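Local coordinates for protein exonuclease (Laribacter hongkongensis, PDB 3SYY) that probably digests double-stranded DNA as an alkaline exonuclease with strict 5'-to-3' polarity, using magnesium ions held in a PDDEXK-type nuclease core, at residues 65-70 / 113-118. Sequence-based numbering, arbitrary orientation.
With MG (magnesium ion), chain B.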
ATOM      1  N   THR A  65     -18.293  -8.482  -4.570  1.00 41.09           N
ATOM      2  CA  THR A  65     -18.813  -8.880  -5.882  1.00 40.95           C
ATOM      3  C   THR A  65     -19.585 -10.171  -5.767  1.00 39.31           C
ATOM      4  O   THR A  65     -20.655 -10.309  -6.378  1.00 38.24           O
ATOM      5  CB  THR A  65     -17.664  -9.025  -6.957  1.00 42.13           C
ATOM      6  OG1 THR A  65     -17.004  -7.758  -7.081  1.00 44.79           O
ATOM      7  CG2 THR A  65     -18.209  -9.386  -8.311  1.00 42.49           C
ATOM      8  N   GLU A  66     -19.067 -11.096  -4.960  1.00 36.77           N
ATOM      9  CA  GLU A  66     -19.717 -12.377  -4.780  1.00 37.39           C
ATOM     10  C   GLU A  66     -21.027 -12.289  -4.006  1.00 34.68           C
ATOM     11  O   GLU A  66     -21.892 -13.132  -4.173  1.00 36.33           O
ATOM     12  CB  GLU A  66     -18.798 -13.370  -4.086  1.00 38.33           C
ATOM     13  CG  GLU A  66     -17.898 -14.091  -5.093  1.00 44.81           C
ATOM     14  CD  GLU A  66     -16.996 -15.088  -4.441  1.00 51.72           C
ATOM     15  OE1 GLU A  66     -16.307 -14.696  -3.473  1.00 56.05           O
ATOM     16  OE2 GLU A  66     -16.951 -16.254  -4.909  1.00 56.88           O
ATOM     17  N   LEU A  67     -21.137 -11.303  -3.141  1.00 33.34           N
ATOM     18  CA  LEU A  67     -22.384 -11.076  -2.368  1.00 31.71           C
ATOM     19  C   LEU A  67     -23.476 -10.334  -3.156  1.00 32.29           C
ATOM     20  O   LEU A  67     -24.650 -10.275  -2.724  1.00 31.02           O
ATOM     21  CB  LEU A  67     -22.097 -10.294  -1.108  1.00 30.00           C
ATOM     22  CG  LEU A  67     -23.106 -10.338   0.068  1.00 28.72           C
ATOM     23  CD1 LEU A  67     -23.194 -11.752   0.679  1.00 31.66           C
ATOM     24  CD2 LEU A  67     -22.671  -9.297   1.089  1.00 30.56           C
ATOM     25  N   GLU A  68     -23.122  -9.706  -4.260  1.00 30.46           N
ATOM     26  CA  GLU A  68     -24.123  -8.816  -4.871  1.00 33.10           C
ATOM     27  C   GLU A  68     -25.436  -9.574  -5.323  1.00 32.68           C
ATOM     28  O   GLU A  68     -26.530  -9.029  -5.196  1.00 32.62           O
ATOM     29  CB  GLU A  68     -23.466  -7.950  -5.961  1.00 34.20           C
ATOM     30  CG  GLU A  68     -24.351  -7.296  -7.025  1.00 38.68           C
ATOM     31  CD  GLU A  68     -23.473  -6.837  -8.219  1.00 47.33           C
ATOM     32  OE1 GLU A  68     -22.385  -6.206  -7.955  1.00 44.09           O
ATOM     33  OE2 GLU A  68     -23.856  -7.168  -9.386  1.00 47.66           O
ATOM     34  N   PRO A  69     -25.327 -10.816  -5.797  1.00 32.83           N
ATOM     35  CA  PRO A  69     -26.614 -11.468  -6.069  1.00 32.89           C
ATOM     36  C   PRO A  69     -27.464 -11.801  -4.834  1.00 32.08           C
ATOM     37  O   PRO A  69     -28.659 -12.005  -4.998  1.00 30.84           O
ATOM     38  CB  PRO A  69     -26.229 -12.754  -6.745  1.00 32.85           C
ATOM     39  CG  PRO A  69     -24.757 -12.950  -6.445  1.00 36.60           C
ATOM     40  CD  PRO A  69     -24.180 -11.612  -6.272  1.00 32.70           C
ATOM     41  N   HIS A  70     -26.850 -11.858  -3.650  1.00 31.08           N
ATOM     42  CA  HIS A  70     -27.597 -12.075  -2.404  1.00 29.75           C
ATOM     43  C   HIS A  70     -28.328 -10.788  -2.197  1.00 29.22           C
ATOM     44  O   HIS A  70     -29.525 -10.799  -1.864  1.00 28.41           O
ATOM     45  CB  HIS A  70     -26.688 -12.316  -1.188  1.00 30.30           C
ATOM     46  CG  HIS A  70     -25.935 -13.622  -1.177  1.00 29.03           C
ATOM     47  ND1 HIS A  70     -25.155 -14.079  -2.227  1.00 33.35           N
ATOM     48  CD2 HIS A  70     -25.749 -14.508  -0.167  1.00 29.01           C
ATOM     49  CE1 HIS A  70     -24.573 -15.214  -1.881  1.00 31.07           C
ATOM     50  NE2 HIS A  70     -24.901 -15.483  -0.629  1.00 34.17           N
ATOM     51  N   ILE A 113     -26.199  -1.616  -6.368  1.00 25.65           N
ATOM     52  CA  ILE A 113     -25.908  -2.371  -5.151  1.00 25.24           C
ATOM     53  C   ILE A 113     -24.458  -2.146  -4.665  1.00 26.06           C
ATOM     54  O   ILE A 113     -23.496  -2.262  -5.454  1.00 24.50           O
ATOM     55  CB  ILE A 113     -26.079  -3.860  -5.451  1.00 25.10           C
ATOM     56  CG1 ILE A 113     -27.569  -4.182  -5.784  1.00 25.78           C
ATOM     57  CG2 ILE A 113     -25.581  -4.754  -4.256  1.00 26.23           C
ATOM     58  CD1 ILE A 113     -27.747  -5.581  -6.333  1.00 25.64           C
ATOM     59  N   LYS A 114     -24.302  -1.869  -3.365  1.00 25.76           N
ATOM     60  CA  LYS A 114     -22.971  -1.930  -2.743  1.00 25.36           C
ATOM     61  C   LYS A 114     -22.953  -3.038  -1.693  1.00 25.84           C
ATOM     62  O   LYS A 114     -23.938  -3.207  -0.902  1.00 24.45           O
ATOM     63  CB  LYS A 114     -22.614  -0.583  -2.105  1.00 23.50           C
ATOM     64  CG  LYS A 114     -22.762   0.652  -2.991  1.00 23.43           C
ATOM     65  CD  LYS A 114     -22.018   0.530  -4.310  1.00 25.53           C
ATOM     66  CE  LYS A 114     -22.112   1.846  -5.144  1.00 27.67           C
ATOM     67  NZ  LYS A 114     -21.459   1.599  -6.520  1.00 29.64           N
ATOM     68  N   CYS A 115     -21.843  -3.793  -1.650  1.00 26.38           N
ATOM     69  CA  CYS A 115     -21.598  -4.757  -0.583  1.00 25.49           C
ATOM     70  C   CYS A 115     -20.215  -4.485   0.018  1.00 26.17           C
ATOM     71  O   CYS A 115     -19.266  -5.209  -0.295  1.00 25.76           O
ATOM     72  CB  CYS A 115     -21.620  -6.175  -1.128  1.00 25.98           C
ATOM     73  SG  CYS A 115     -23.337  -6.689  -1.762  1.00 29.11           S
ATOM     74  N   PRO A 116     -20.124  -3.477   0.881  1.00 25.25           N
ATOM     75  CA  PRO A 116     -18.887  -2.955   1.284  1.00 25.89           C
ATOM     76  C   PRO A 116     -18.431  -3.532   2.611  1.00 25.36           C
ATOM     77  O   PRO A 116     -19.022  -4.511   3.124  1.00 23.87           O
ATOM     78  CB  PRO A 116     -19.224  -1.476   1.431  1.00 25.79           C
ATOM     79  CG  PRO A 116     -20.594  -1.566   2.195  1.00 27.23           C
ATOM     80  CD  PRO A 116     -21.259  -2.681   1.398  1.00 25.84           C
ATOM     81  N   ASN A 117     -17.393  -2.904   3.181  1.00 26.06           N
ATOM     82  CA  ASN A 117     -16.940  -3.268   4.524  1.00 26.58           C
ATOM     83  C   ASN A 117     -18.057  -2.947   5.505  1.00 25.86           C
ATOM     84  O   ASN A 117     -18.860  -2.060   5.278  1.00 26.64           O
ATOM     85  CB  ASN A 117     -15.706  -2.452   4.921  1.00 27.56           C
ATOM     86  CG  ASN A 117     -14.429  -2.995   4.298  1.00 33.77           C
ATOM     87  OD1 ASN A 117     -14.380  -4.139   3.803  1.00 36.39           O
ATOM     88  ND2 ASN A 117     -13.375  -2.166   4.308  1.00 41.46           N
ATOM     89  N   THR A 118     -18.059  -3.632   6.636  1.00 25.40           N
ATOM     90  CA  THR A 118     -19.192  -3.538   7.566  1.00 25.03           C
ATOM     91  C   THR A 118     -19.344  -2.142   8.032  1.00 24.68           C
ATOM     92  O   THR A 118     -20.458  -1.636   8.079  1.00 23.39           O
ATOM     93  CB  THR A 118     -18.971  -4.481   8.750  1.00 23.34           C
ATOM     94  OG1 THR A 118     -18.945  -5.795   8.207  1.00 25.05           O
ATOM     95  CG2 THR A 118     -20.143  -4.378   9.760  1.00 24.84           C
TER
HETATM   96 MG    MG B 400     -22.623  -2.108  -7.715  1.00 29.54          MG
HETATM   97  O   HOH W   1     -21.970  -3.796  -9.078  1.00 39.74           O
HETATM   98  O   HOH W   2     -20.466  -1.450  -7.067  1.00 38.75           O
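At the two-metal site of this PDDEXK-type nuclease, helix 59-79 packs against the end of the strand that carries the E-x-K part of the motif, and Glu-68 and Ile-113 meet beside one of the two magnesium ions. Ile-113 serves twice: its carbonyl O binds this ion at 2.4 Å, which needs only backbone, while its branched side chain faces the helix. There CD1 lies 3.9 Å from Glu-68 CG and CG2 touches the same methylene, so the aliphatic part of the glutamate rests on the isoleucine. With CG anti to the backbone N (chi1 160°) and the chain extended beyond it, Glu-68 carries its carboxylate past the isoleucine methyls to the metal's hydration shell. It does not ligate this ion directly; OE1 accepts a 2.7 Å hydrogen bond from the O of a water that sits 2.3 Å from the magnesium, a second-shell role suited to a long acidic side chain. OE2 forms a salt bridge with Arg-72, one turn further along the helix, which fixes the carboxylate's other oxygen. The long, cationic Lys-114 can span a second metal-bound water and Glu-112: its NZ donates a 3.3 Å hydrogen bond to that water's O and also bonds Glu-112 OE2. Asp-102 and Glu-112 complete the protein ligands of this ion.

Beyond the metal, Cys-115 turns its small, polarisable sulfur into the helix surface: SG lies 3.8 Å from Glu-68 CA and 3.9 Å from Leu-67 CB. Leu-67, whose branched apolar side chain suits this buried contact with sulfur, lays CB and CD2 alongside the cysteine. Ala-71 of the same helix touches both Ile-113 and Cys-115, and Leu-67 also reaches Tyr-155 on strand 149-155. That strand runs beside 109-114, bonded to the backbone of Lys-114, and the chain leaves 109-114 through Cys-115 for helix 118-127.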